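Local coordinates for amidase, hydantoinase/carbamoylase family (Burkholderia ambifaria, PDB 5TP4), which probably hydrolyses N-carbamoyl-L-amino acids as a zinc-dependent amidase of the peptidase M20 family, at residues L13-A18 with G404-L409; D52-W57 with G107-L112. All blocks are in the same frame, centred on the assembly; numbering follows the deposited sequence.

Interaction 1 (L13-A18 with G404-L409); sequences LEIDGA and GTNVLL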
loop_
_atom_site.group_PDB
_atom_site.type_symbol
_atom_site.label_atom_id
_atom_site.label_comp_id
_atom_site.label_asym_id
_atom_site.label_seq_id
_atom_site.Cartn_x
_atom_site.Cartn_y
_atom_site.Cartn_z
ATOM N N LEU B 13 34.405 40.782 6.510
ATOM C CA LEU B 13 35.019 40.298 5.282
ATOM C C LEU B 13 33.999 39.485 4.500
ATOM O O LEU B 13 33.391 38.560 5.046
ATOM C CB LEU B 13 36.235 39.430 5.622
ATOM C CG LEU B 13 37.042 38.896 4.445
ATOM C CD1 LEU B 13 37.759 40.040 3.729
ATOM C CD2 LEU B 13 38.038 37.853 4.956
ATOM N N GLU B 14 33.812 39.820 3.210
ATOM C CA GLU B 14 32.802 39.178 2.376
ATOM C C GLU B 14 33.428 38.437 1.202
ATOM O O GLU B 14 34.525 38.772 0.740
ATOM C CB GLU B 14 31.820 40.203 1.823
ATOM C CG GLU B 14 30.995 40.856 2.883
ATOM C CD GLU B 14 29.903 41.735 2.315
ATOM O OE1 GLU B 14 29.807 41.847 1.077
ATOM O OE2 GLU B 14 29.136 42.306 3.120
ATOM N N ILE B 15 32.700 37.431 0.699
ATOM C CA ILE B 15 33.126 36.710 -0.503
ATOM C C ILE B 15 32.717 37.431 -1.785
ATOM O O ILE B 15 32.054 38.483 -1.763
ATOM C CB ILE B 15 32.552 35.287 -0.524
ATOM C CG1 ILE B 15 31.019 35.352 -0.667
ATOM C CG2 ILE B 15 33.014 34.534 0.751
ATOM C CD1 ILE B 15 30.450 34.165 -1.442
ATOM N N ASP B 16 33.106 36.846 -2.917
ATOM C CA ASP B 16 32.666 37.287 -4.239
ATOM C C ASP B 16 31.477 36.407 -4.603
ATOM O O ASP B 16 31.644 35.292 -5.091
ATOM C CB ASP B 16 33.801 37.164 -5.251
ATOM C CG ASP B 16 33.442 37.751 -6.607
ATOM O OD1 ASP B 16 32.236 37.800 -6.976
ATOM O OD2 ASP B 16 34.378 38.144 -7.316
ATOM N N GLY B 17 30.268 36.903 -4.355
ATOM C CA GLY B 17 29.108 36.038 -4.485
ATOM C C GLY B 17 28.844 35.656 -5.926
ATOM O O GLY B 17 28.449 34.525 -6.208
ATOM N N ALA B 18 29.088 36.584 -6.862
ATOM C CA ALA B 18 28.912 36.267 -8.278
ATOM C C ALA B 18 29.896 35.193 -8.736
ATOM O O ALA B 18 29.556 34.337 -9.572
ATOM C CB ALA B 18 29.078 37.542 -9.106
ATOM N N GLY B 404 25.226 32.799 3.158
ATOM C CA GLY B 404 25.668 31.613 3.871
ATOM C C GLY B 404 27.178 31.435 3.816
ATOM O O GLY B 404 27.801 31.002 4.795
ATOM N N THR B 405 27.788 31.756 2.665
ATOM C CA THR B 405 29.235 31.624 2.536
ATOM C C THR B 405 29.977 32.722 3.300
ATOM O O THR B 405 31.072 32.471 3.824
ATOM C CB THR B 405 29.627 31.603 1.068
ATOM O OG1 THR B 405 28.782 30.669 0.392
ATOM C CG2 THR B 405 31.079 31.143 0.862
ATOM N N ASN B 406 29.414 33.928 3.383
ATOM C CA ASN B 406 29.978 34.943 4.278
ATOM C C ASN B 406 30.024 34.444 5.715
ATOM O O ASN B 406 31.002 34.691 6.436
ATOM C CB ASN B 406 29.179 36.237 4.203
ATOM C CG ASN B 406 29.436 36.994 2.917
ATOM O OD1 ASN B 406 30.467 36.797 2.256
ATOM N ND2 ASN B 406 28.517 37.898 2.570
ATOM N N VAL B 407 28.969 33.746 6.153
ATOM C CA VAL B 407 28.960 33.202 7.511
ATOM C C VAL B 407 29.994 32.094 7.639
ATOM O O VAL B 407 30.759 32.045 8.615
ATOM C CB VAL B 407 27.551 32.703 7.880
ATOM C CG1 VAL B 407 27.606 31.850 9.161
ATOM C CG2 VAL B 407 26.613 33.909 8.084
ATOM N N LEU B 408 30.044 31.189 6.655
ATOM C CA LEU B 408 31.041 30.120 6.676
ATOM C C LEU B 408 32.442 30.696 6.751
ATOM O O LEU B 408 33.275 30.257 7.553
ATOM C CB LEU B 408 30.901 29.253 5.428
ATOM C CG LEU B 408 31.927 28.100 5.288
ATOM C CD1 LEU B 408 31.650 27.064 6.416
ATOM C CD2 LEU B 408 31.824 27.466 3.911
ATOM N N LEU B 409 32.713 31.697 5.917
ATOM C CA LEU B 409 34.039 32.299 5.871
ATOM C C LEU B 409 34.441 32.832 7.227
ATOM O O LEU B 409 35.585 32.658 7.665
ATOM C CB LEU B 409 34.035 33.444 4.851
ATOM C CG LEU B 409 35.187 34.442 4.888
ATOM C CD1 LEU B 409 36.503 33.777 4.410
ATOM C CD2 LEU B 409 34.832 35.637 3.979
HETATM O O HOH W 1 28.977 39.533 -0.116
#
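Asn406 turns its CG anti to its own carbonyl carbon (chi1 -74°), which points CG toward the N-terminal segment, where the amide meets the backbone of Glu14 and Ile15, while Ile15 places CG1 between its backbone N and carbonyl carbon (chi1 66°), on the side of the same amide. The contact centres on one hydrogen bond, from Ile15 N to Asn406 OD1 at 2.8 Å; it is nearly straight, with an N-H...O angle of 169°, and the donor lies in the plane of the side-chain carbonyl. Ile15 CG1 rests against the same oxygen, 3.3 Å from OD1. At the amide's other terminal atom, ND2 donates to a water, which donates in turn to Glu14 OE1 at 2.7 Å; ND2 is also hydrogen-bonded to Tyr355 OH. With OD1 and ND2 both engaged, rotation of the buried amide is restrained. Apolar contacts flank this polar centre. Ile15 CD1 sits 3.7 Å from Thr405 CB, the two side chains crossing at about a right angle, and Ile15 CG2 passes Leu409 CD2 at 3.9 Å as these side chains run past each other in opposite directions. Leu409 CD2 also meets Leu13 CG at 4.0 Å and lies close to the Leu13 carbonyl oxygen, which accepts a hydrogen bond from Asn410 ND2. Thr405 OG1 is hydrogen-bonded to Val401 O of its own helix and to Tyr106 OH of helix 105-121. An extended N-terminal segment is thus laid against helix 398-416 just before Asp16 caps the start of helix 17-28. Ile15 also packs on Glu113 and Thr117 of helix 105-121, and Phe353 of helix 340-353 touches both Glu14 and Asn406.

Interaction 2 (D52-W57 with G107-L112); sequences DLFAQW and GVLAGL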
loop_
_atom_site.group_PDB
_atom_site.type_symbol
_atom_site.label_atom_id
_atom_site.label_comp_id
_atom_site.label_asym_id
_atom_site.label_seq_id
_atom_site.Cartn_x
_atom_site.Cartn_y
_atom_site.Cartn_z
ATOM N N ASP B 52 37.743 16.399 -10.935
ATOM C CA ASP B 52 38.883 16.966 -11.646
ATOM C C ASP B 52 38.724 18.464 -11.868
ATOM O O ASP B 52 39.706 19.211 -11.762
ATOM C CB ASP B 52 39.064 16.265 -12.992
ATOM C CG ASP B 52 39.778 14.924 -12.869
ATOM O OD1 ASP B 52 40.115 14.525 -11.736
ATOM O OD2 ASP B 52 40.019 14.270 -13.914
ATOM N N LEU B 53 37.516 18.907 -12.247
ATOM C CA LEU B 53 37.241 20.343 -12.361
ATOM C C LEU B 53 37.506 21.057 -11.040
ATOM O O LEU B 53 38.223 22.065 -11.007
ATOM C CB LEU B 53 35.800 20.569 -12.810
ATOM C CG LEU B 53 35.408 22.040 -12.981
ATOM C CD1 LEU B 53 36.351 22.682 -13.998
ATOM C CD2 LEU B 53 33.926 22.157 -13.455
ATOM N N PHE B 54 36.917 20.555 -9.939
ATOM C CA PHE B 54 37.170 21.109 -8.610
ATOM C C PHE B 54 38.663 21.138 -8.283
ATOM O O PHE B 54 39.179 22.144 -7.776
ATOM C CB PHE B 54 36.413 20.292 -7.567
ATOM C CG PHE B 54 36.732 20.667 -6.150
ATOM C CD1 PHE B 54 36.393 21.907 -5.651
ATOM C CD2 PHE B 54 37.378 19.754 -5.325
ATOM C CE1 PHE B 54 36.707 22.246 -4.327
ATOM C CE2 PHE B 54 37.680 20.081 -4.004
ATOM C CZ PHE B 54 37.337 21.334 -3.515
ATOM N N ALA B 55 39.372 20.031 -8.540
ATOM C CA ALA B 55 40.789 19.987 -8.174
ATOM C C ALA B 55 41.558 21.033 -8.945
ATOM O O ALA B 55 42.442 21.704 -8.405
ATOM C CB ALA B 55 41.402 18.597 -8.449
ATOM N N GLN B 56 41.215 21.197 -10.217
ATOM C CA GLN B 56 41.896 22.184 -11.041
ATOM C C GLN B 56 41.703 23.583 -10.473
ATOM O O GLN B 56 42.659 24.359 -10.345
ATOM C CB GLN B 56 41.367 22.106 -12.471
ATOM C CG GLN B 56 41.890 23.233 -13.332
ATOM C CD GLN B 56 43.359 23.061 -13.649
ATOM O OE1 GLN B 56 43.795 21.982 -14.073
ATOM N NE2 GLN B 56 44.138 24.121 -13.442
ATOM N N TRP B 57 40.459 23.926 -10.130
ATOM C CA TRP B 57 40.183 25.217 -9.511
ATOM C C TRP B 57 40.996 25.401 -8.237
ATOM O O TRP B 57 41.542 26.485 -7.990
ATOM C CB TRP B 57 38.696 25.325 -9.189
ATOM C CG TRP B 57 37.857 25.498 -10.408
ATOM C CD1 TRP B 57 38.271 25.873 -11.625
ATOM C CD2 TRP B 57 36.433 25.337 -10.478
ATOM N NE1 TRP B 57 37.184 25.953 -12.497
ATOM C CE2 TRP B 57 36.047 25.620 -11.802
ATOM C CE3 TRP B 57 35.455 24.957 -9.552
ATOM C CZ2 TRP B 57 34.715 25.551 -12.220
ATOM C CZ3 TRP B 57 34.133 24.895 -9.964
ATOM C CH2 TRP B 57 33.782 25.186 -11.296
ATOM N N GLY B 107 28.439 23.229 -0.570
ATOM C CA GLY B 107 29.408 23.326 0.516
ATOM C C GLY B 107 30.855 23.156 0.076
ATOM O O GLY B 107 31.766 23.764 0.657
ATOM N N VAL B 108 31.090 22.332 -0.948
ATOM C CA VAL B 108 32.429 22.186 -1.507
ATOM C C VAL B 108 32.867 23.485 -2.176
ATOM O O VAL B 108 33.970 23.988 -1.936
ATOM C CB VAL B 108 32.456 21.006 -2.493
ATOM C CG1 VAL B 108 33.816 20.902 -3.225
ATOM C CG2 VAL B 108 32.100 19.696 -1.761
ATOM N N LEU B 109 32.005 24.059 -3.009
ATOM C CA LEU B 109 32.400 25.270 -3.710
ATOM C C LEU B 109 32.355 26.495 -2.831
ATOM O O LEU B 109 33.065 27.465 -3.113
ATOM C CB LEU B 109 31.532 25.470 -4.954
ATOM C CG LEU B 109 31.654 24.318 -5.977
ATOM C CD1 LEU B 109 30.792 24.659 -7.223
ATOM C CD2 LEU B 109 33.113 24.023 -6.388
ATOM N N ALA B 110 31.601 26.446 -1.736
ATOM C CA ALA B 110 31.734 27.481 -0.717
ATOM C C ALA B 110 33.133 27.459 -0.121
ATOM O O ALA B 110 33.750 28.508 0.056
ATOM C CB ALA B 110 30.683 27.294 0.377
ATOM N N GLY B 111 33.671 26.271 0.144
ATOM C CA GLY B 111 35.043 26.204 0.614
ATOM C C GLY B 111 36.021 26.799 -0.380
ATOM O O GLY B 111 36.934 27.538 -0.001
ATOM N N LEU B 112 35.854 26.479 -1.664
ATOM C CA LEU B 112 36.743 27.067 -2.663
ATOM C C LEU B 112 36.622 28.586 -2.663
ATOM O O LEU B 112 37.623 29.302 -2.759
ATOM C CB LEU B 112 36.428 26.497 -4.049
ATOM C CG LEU B 112 37.181 27.128 -5.231
ATOM C CD1 LEU B 112 38.698 26.888 -5.153
ATOM C CD2 LEU B 112 36.616 26.535 -6.540
#
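Segments 52-57 and 107-112, within helices 45-60 and 105-121, run almost parallel, their axes 15° apart in direction and 11.2 Å apart at closest approach, so that side chains alone bridge the gap. Phe54 holds CG anti to the backbone N (chi1 173°), and one face of its ring is covered by Val108. The methyl CG1 of Val108 lies over that face, 3.6 Å from the Phe54 ring centroid, in a CH-pi contact displaced from the centre so that CE1 is the ring atom nearest to it. Leu112 CB approaches the edge of the same ring, near its plane. One turn further on, Trp57 meets two leucines. Leu109 CD2 stands in the plane of the indole at its edge, 3.8 Å from Trp57 CZ3, and lies 4.0 Å from Phe54 CD1, joining the two aromatic side chains. Leu112 CD2 touches both CB and CE3 of Trp57, at 3.6 Å from CB, the side chains crossing at about a right angle. The indole also makes a cation-pi contact with Arg116. No hydrogen bond links the segments; the side chains that meet do so by apolar packing. Such neighbouring helices packed on one side of a central beta-sheet, here through Ile131 and Ser133 of strand 129-133, are characteristic of the alpha/beta catalytic domain of M20 hydrolases, and the side chain of Val108 lies about 5 Å from that of the zinc ligand His92.

Overall arrangement
From the N terminus, the chain first passes through residues 13-18, whose partner lies 386 residues on in helix 398-416; interaction 1 therefore closes a loop spanning most of the protein. Helix 17-28 leads to helix 45-60, and from there interaction 2 closes a much shorter loop, nested wholly inside the first, by joining residues 52-57 to helix 105-121. The two contacts have centres 15 Å apart and meet directly: Leu408 CD2 packs on Ala110 CB at 3.7 Å. Helix 105-121 thus touches both helix 45-60 and helix 398-416, linking the early helices to the C-terminal one, while interaction 1 joins the N-terminal segment to that last helix.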